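Local coordinates for protein peptidoglycan D,D-transpeptidase FtsI (Yersinia pestis, PDB 6SYN) that probably cross-links septal peptidoglycan during cell division as a class B penicillin-binding protein and is acylated by beta-lactams, at residues A[248-253]-A[457-461]; A[439-443]-A[485-489]. Residues are numbered along the deposited sequence.

Contact 1 of 2, residues A[248-253]-A[457-461]; sequences FEPGST and LAYTA. With CB9 ((2R,4S)-2-[(1R)-1-{[(2S)-2-carboxy-2-phenylacetyl]amino}-2-oxoethyl]-5,5-dimethyl-1,3-thiazolidine-4-carboxylic acid), chain D.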
loop_
_atom_site.group_PDB
_atom_site.type_symbol
_atom_site.label_atom_id
_atom_site.label_comp_id
_atom_site.label_asym_id
_atom_site.label_seq_id
_atom_site.Cartn_x
_atom_site.Cartn_y
_atom_site.Cartn_z
ATOM N N PHE A 248 -9.030 -6.710 -1.215
ATOM C CA PHE A 248 -9.877 -6.693 0.004
ATOM C C PHE A 248 -11.263 -6.149 -0.335
ATOM O O PHE A 248 -11.371 -5.290 -1.239
ATOM C CB PHE A 248 -9.291 -5.774 1.080
ATOM C CG PHE A 248 -7.996 -6.226 1.704
ATOM C CD1 PHE A 248 -7.879 -7.484 2.274
ATOM C CD2 PHE A 248 -6.906 -5.373 1.761
ATOM C CE1 PHE A 248 -6.687 -7.892 2.857
ATOM C CE2 PHE A 248 -5.721 -5.775 2.358
ATOM C CZ PHE A 248 -5.613 -7.035 2.903
ATOM N N GLU A 249 -12.272 -6.596 0.412
ATOM C CA GLU A 249 -13.599 -5.933 0.469
ATOM C C GLU A 249 -13.414 -4.534 1.071
ATOM O O GLU A 249 -12.853 -4.382 2.160
ATOM C CB GLU A 249 -14.590 -6.836 1.206
ATOM C CG GLU A 249 -14.965 -8.060 0.390
ATOM C CD GLU A 249 -16.303 -8.695 0.723
ATOM O OE1 GLU A 249 -16.381 -9.390 1.755
ATOM O OE2 GLU A 249 -17.263 -8.494 -0.052
ATOM N N PRO A 250 -13.825 -3.463 0.349
ATOM C CA PRO A 250 -13.592 -2.085 0.789
ATOM C C PRO A 250 -14.396 -1.655 2.025
ATOM O O PRO A 250 -13.977 -0.728 2.688
ATOM C CB PRO A 250 -13.999 -1.223 -0.416
ATOM C CG PRO A 250 -14.952 -2.096 -1.193
ATOM C CD PRO A 250 -14.474 -3.516 -0.968
ATOM N N GLY A 251 -15.518 -2.325 2.300
ATOM C CA GLY A 251 -16.375 -2.028 3.463
ATOM C C GLY A 251 -16.882 -0.591 3.411
ATOM O O GLY A 251 -17.078 -0.047 2.331
ATOM N N SER A 252 -17.030 0.033 4.585
ATOM C CA SER A 252 -17.717 1.312 4.692
ATOM C C SER A 252 -17.068 2.510 3.986
ATOM O O SER A 252 -17.673 3.576 3.909
ATOM C CB SER A 252 -18.105 1.610 6.143
ATOM O OG SER A 252 -18.932 0.646 6.848
ATOM N N THR A 253 -15.867 2.304 3.418
ATOM C CA THR A 253 -15.158 3.323 2.653
ATOM C C THR A 253 -15.879 3.646 1.330
ATOM O O THR A 253 -15.584 4.716 0.766
ATOM C CB THR A 253 -13.698 2.913 2.407
ATOM O OG1 THR A 253 -13.671 1.636 1.772
ATOM C CG2 THR A 253 -12.875 2.864 3.678
ATOM N N LEU A 457 -10.421 -5.704 8.863
ATOM C CA LEU A 457 -9.581 -4.709 8.151
ATOM C C LEU A 457 -9.914 -3.313 8.691
ATOM O O LEU A 457 -10.986 -2.789 8.338
ATOM C CB LEU A 457 -9.880 -4.769 6.651
ATOM C CG LEU A 457 -9.612 -6.107 5.972
ATOM C CD1 LEU A 457 -10.197 -6.111 4.570
ATOM C CD2 LEU A 457 -8.122 -6.402 5.932
ATOM N N ALA A 458 -9.032 -2.746 9.516
ATOM C CA ALA A 458 -9.141 -1.361 10.030
ATOM C C ALA A 458 -8.740 -0.404 8.905
ATOM O O ALA A 458 -7.556 -0.401 8.514
ATOM C CB ALA A 458 -8.298 -1.176 11.269
ATOM N N TYR A 459 -9.719 0.353 8.405
ATOM C CA TYR A 459 -9.610 1.285 7.257
ATOM C C TYR A 459 -9.700 2.735 7.733
ATOM O O TYR A 459 -10.518 3.041 8.615
ATOM C CB TYR A 459 -10.773 1.088 6.285
ATOM C CG TYR A 459 -10.626 0.009 5.245
ATOM C CD1 TYR A 459 -9.826 0.197 4.130
ATOM C CD2 TYR A 459 -11.356 -1.164 5.326
ATOM C CE1 TYR A 459 -9.727 -0.764 3.140
ATOM C CE2 TYR A 459 -11.265 -2.140 4.346
ATOM C CZ TYR A 459 -10.447 -1.937 3.249
ATOM O OH TYR A 459 -10.350 -2.888 2.276
ATOM N N THR A 460 -8.912 3.613 7.118
ATOM C CA THR A 460 -9.177 5.072 7.056
ATOM C C THR A 460 -8.647 5.577 5.714
ATOM O O THR A 460 -7.445 5.416 5.447
ATOM C CB THR A 460 -8.623 5.802 8.285
ATOM O OG1 THR A 460 -9.487 5.500 9.381
ATOM C CG2 THR A 460 -8.553 7.303 8.110
ATOM N N ALA A 461 -9.546 6.107 4.888
ATOM C CA ALA A 461 -9.248 6.734 3.582
ATOM C C ALA A 461 -9.693 8.193 3.653
ATOM O O ALA A 461 -10.595 8.490 4.463
ATOM C CB ALA A 461 -9.955 5.993 2.478
HETATM C C CB9 D . -18.379 -0.199 7.722
HETATM N N CB9 D . -19.074 -1.828 9.501
HETATM O O CB9 D . -17.238 -0.592 7.681
HETATM C CA CB9 D . -19.400 -0.593 8.783
HETATM C CB CB9 D . -19.692 0.618 9.716
HETATM C CAA CB9 D . -18.645 1.969 12.931
HETATM C CAB CB9 D . -17.748 -0.359 12.914
HETATM O OAD CB9 D . -15.573 1.823 11.773
HETATM O OAE CB9 D . -20.562 -6.210 10.418
HETATM O OAF CB9 D . -20.643 -2.990 8.404
HETATM O OAG CB9 D . -16.508 3.068 10.265
HETATM O OAH CB9 D . -19.325 -5.497 8.841
HETATM C CAJ CB9 D . -17.631 -3.928 14.111
HETATM C CAK CB9 D . -18.945 -3.522 14.127
HETATM C CAL CB9 D . -17.057 -4.339 12.931
HETATM C CAM CB9 D . -19.687 -3.523 12.956
HETATM C CAN CB9 D . -17.795 -4.338 11.754
HETATM N NAP CB9 D . -18.568 1.555 9.842
HETATM S SAQ CB9 D . -20.010 0.106 11.434
HETATM C CAR CB9 D . -16.446 2.071 10.959
HETATM C CAS CB9 D . -19.938 -5.342 9.866
HETATM C CAT CB9 D . -19.897 -2.875 9.376
HETATM C CAU CB9 D . -19.115 -3.898 11.747
HETATM C CAX CB9 D . -17.569 1.035 10.783
HETATM C CAY CB9 D . -19.980 -3.935 10.493
HETATM C CAZ CB9 D . -18.391 0.735 12.080
#

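Contact 2 of 2, residues A[439-443]-A[485-489]; sequences KTGTA and YYGGA. With CB9 ((2R,4S)-2-[(1R)-1-{[(2S)-2-carboxy-2-phenylacetyl]amino}-2-oxoethyl]-5,5-dimethyl-1,3-thiazolidine-4-carboxylic acid), chain D.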
loop_
_atom_site.group_PDB
_atom_site.type_symbol
_atom_site.label_atom_id
_atom_site.label_comp_id
_atom_site.label_asym_id
_atom_site.label_seq_id
_atom_site.Cartn_x
_atom_site.Cartn_y
_atom_site.Cartn_z
ATOM N N LYS A 439 -13.354 9.027 5.430
ATOM C CA LYS A 439 -14.355 8.007 5.808
ATOM C C LYS A 439 -13.604 6.859 6.485
ATOM O O LYS A 439 -12.607 6.386 5.910
ATOM C CB LYS A 439 -15.105 7.544 4.560
ATOM C CG LYS A 439 -16.230 6.554 4.813
ATOM C CD LYS A 439 -17.425 7.172 5.502
ATOM C CE LYS A 439 -18.379 6.148 6.065
ATOM N NZ LYS A 439 -17.821 5.501 7.271
ATOM N N THR A 440 -14.042 6.445 7.672
ATOM C CA THR A 440 -13.522 5.236 8.357
ATOM C C THR A 440 -14.186 3.998 7.756
ATOM O O THR A 440 -15.168 4.144 7.006
ATOM C CB THR A 440 -13.772 5.277 9.868
ATOM O OG1 THR A 440 -15.181 5.411 10.059
ATOM C CG2 THR A 440 -13.027 6.401 10.552
ATOM N N GLY A 441 -13.657 2.828 8.098
ATOM C CA GLY A 441 -14.208 1.518 7.722
ATOM C C GLY A 441 -13.653 0.435 8.626
ATOM O O GLY A 441 -12.470 0.538 9.029
ATOM N N THR A 442 -14.496 -0.538 8.973
ATOM C CA THR A 442 -14.124 -1.789 9.679
ATOM C C THR A 442 -14.785 -2.935 8.911
ATOM O O THR A 442 -15.974 -3.212 9.175
ATOM C CB THR A 442 -14.530 -1.743 11.160
ATOM O OG1 THR A 442 -14.261 -0.440 11.681
ATOM C CG2 THR A 442 -13.820 -2.787 11.996
ATOM N N ALA A 443 -14.069 -3.518 7.947
ATOM C CA ALA A 443 -14.554 -4.633 7.102
ATOM C C ALA A 443 -14.353 -5.946 7.859
ATOM O O ALA A 443 -13.255 -6.146 8.413
ATOM C CB ALA A 443 -13.845 -4.647 5.770
ATOM N N TYR A 485 -10.073 -2.574 17.178
ATOM C CA TYR A 485 -10.060 -3.092 15.782
ATOM C C TYR A 485 -10.787 -2.160 14.796
ATOM O O TYR A 485 -10.615 -2.380 13.594
ATOM C CB TYR A 485 -10.624 -4.514 15.752
ATOM C CG TYR A 485 -11.981 -4.659 16.391
ATOM C CD1 TYR A 485 -12.100 -4.914 17.748
ATOM C CD2 TYR A 485 -13.144 -4.531 15.649
ATOM C CE1 TYR A 485 -13.339 -5.041 18.350
ATOM C CE2 TYR A 485 -14.392 -4.661 16.235
ATOM C CZ TYR A 485 -14.489 -4.915 17.592
ATOM O OH TYR A 485 -15.703 -5.038 18.202
ATOM N N TYR A 486 -11.562 -1.168 15.253
ATOM C CA TYR A 486 -12.244 -0.174 14.377
ATOM C C TYR A 486 -11.208 0.651 13.609
ATOM O O TYR A 486 -10.160 0.994 14.205
ATOM C CB TYR A 486 -13.069 0.840 15.174
ATOM C CG TYR A 486 -14.410 0.375 15.683
ATOM C CD1 TYR A 486 -14.772 -0.962 15.678
ATOM C CD2 TYR A 486 -15.305 1.284 16.225
ATOM C CE1 TYR A 486 -15.997 -1.380 16.172
ATOM C CE2 TYR A 486 -16.531 0.883 16.729
ATOM C CZ TYR A 486 -16.880 -0.455 16.699
ATOM O OH TYR A 486 -18.086 -0.868 17.185
ATOM N N GLY A 487 -11.519 1.005 12.358
ATOM C CA GLY A 487 -10.723 1.946 11.547
ATOM C C GLY A 487 -10.532 3.275 12.262
ATOM O O GLY A 487 -9.410 3.821 12.209
ATOM N N GLY A 488 -11.591 3.763 12.923
ATOM C CA GLY A 488 -11.611 5.039 13.664
ATOM C C GLY A 488 -10.629 5.045 14.823
ATOM O O GLY A 488 -10.154 6.137 15.193
ATOM N N ALA A 489 -10.333 3.863 15.368
ATOM C CA ALA A 489 -9.522 3.657 16.588
ATOM C C ALA A 489 -8.073 3.279 16.241
ATOM O O ALA A 489 -7.181 3.591 17.050
ATOM C CB ALA A 489 -10.180 2.588 17.426
HETATM C C CB9 D . -18.379 -0.199 7.722
HETATM N N CB9 D . -19.074 -1.828 9.501
HETATM O O CB9 D . -17.238 -0.592 7.681
HETATM C CA CB9 D . -19.400 -0.593 8.783
HETATM C CB CB9 D . -19.692 0.618 9.716
HETATM C CAA CB9 D . -18.645 1.969 12.931
HETATM C CAB CB9 D . -17.748 -0.359 12.914
HETATM O OAD CB9 D . -15.573 1.823 11.773
HETATM O OAE CB9 D . -20.562 -6.210 10.418
HETATM O OAF CB9 D . -20.643 -2.990 8.404
HETATM O OAG CB9 D . -16.508 3.068 10.265
HETATM O OAH CB9 D . -19.325 -5.497 8.841
HETATM C CAJ CB9 D . -17.631 -3.928 14.111
HETATM C CAK CB9 D . -18.945 -3.522 14.127
HETATM C CAL CB9 D . -17.057 -4.339 12.931
HETATM C CAM CB9 D . -19.687 -3.523 12.956
HETATM C CAN CB9 D . -17.795 -4.338 11.754
HETATM N NAP CB9 D . -18.568 1.555 9.842
HETATM S SAQ CB9 D . -20.010 0.106 11.434
HETATM C CAR CB9 D . -16.446 2.071 10.959
HETATM C CAS CB9 D . -19.938 -5.342 9.866
HETATM C CAT CB9 D . -19.897 -2.875 9.376
HETATM C CAU CB9 D . -19.115 -3.898 11.747
HETATM C CAX CB9 D . -17.569 1.035 10.783
HETATM C CAY CB9 D . -19.980 -3.935 10.493
HETATM C CAZ CB9 D . -18.391 0.735 12.080
#

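Contact 1 of 2, residues A[248-253]-A[457-461]
In the penicilloyl-serine transferase fold, the nucleophile stands at the head of a helix packed against the central antiparallel sheet, and here strand 455-464 forms part of that floor beneath the loop 248-253. Leu457 opens the contact at the loop's early end: its CD2 sits over one face of the Phe248 ring, 3.9 Å from the centroid, a CH-pi contact, while Leu457 CD1 lies 3.5 Å from Phe248 CD1. Two residues on, Tyr459 supplies the largest share of the buried surface. Its ring extends beneath the loop, Pro250 O lying over one face at 3.5 Å from CE2, and its phenol OH donates a 2.9 Å hydrogen bond to Glu249 O. Ala461 continues the same face, its CB 4.4 Å from Thr253 CG2, which also meets Tyr459 CB at 3.8 Å. Helix 370-381 adjoins this end through Leu373 and Tyr377. The loop is braced from within by Thr253 OG1, which donates to Pro250 O at 2.6 Å. Between these two residues lies Ser252, the first residue of an SxxK motif with Lys255, and its acylation is directly seen: Ser252 OG is bonded to C of the opened carbenicillin-type ligand CB9 at 1.3 Å.

Contact 2 of 2, residues A[439-443]-A[485-489]
This is a strand-to-helix-start contact in the wall of the active site: edge strand 437-446, carrying the KTG motif, Lys439 to Gly441, meets the turn into helix 487-490, the touching parts running 164° apart. The lack of a side chain on Gly487 allows the close approach: Gly487 CA makes a CA-H...O contact of 3.4 Å with Gly441 O, and a CB there would clash with that oxygen. Beside it, Gly487 N donates a 3.2 Å hydrogen bond to Thr442 OG1, and Thr440 CG2 packs 3.7 Å from Gly488 CA. Both threonines also hold the thiazolidine carboxylate: Thr440 OG1 donates to CB9 OAG at 2.7 Å and Thr442 OG1 to CB9 OAD at 2.6 Å. Thr442 N donates to the acyl oxygen CB9 O at 3.0 Å and, with a weaker bond from Ser252 N, forms the oxyanion hole. Tyr486, the N-cap residue, covers the CAB methyl with one ring face and also reaches the phenyl, its CE1 3.7 Å from CB9 CAJ; Tyr485 meets that phenyl edge-on. Tyr485 also stacks on Tyr456 of strand 455-464, and Gly487 O lies near Thr460 OG1, at best a weak hydrogen bond, so the helix start adjoins this strand as well as the edge strand.

Overall arrangement
Followed from the N terminus, the chain supplies loop 248-253, then strand segment 439-443, then strand segment 457-461, and last the turn and helix start 485-489. The contacts therefore cross: contact 1 closes a long excursion of 203 residues, about a third of it helical, whereas contact 2 spans 41 residues that include the neighbouring sheet strands. Their centres lie about 7 Å apart, and the two strand segments are adjacent in one antiparallel sheet, joined through Tyr459 N to Gly441 O at 2.8 Å, probably a hydrogen bond. Contact 1 thus ties the nucleophile's loop to the sheet, contact 2 ties the sheet's edge to the C-terminal helices, and the acyl ligand bridges both.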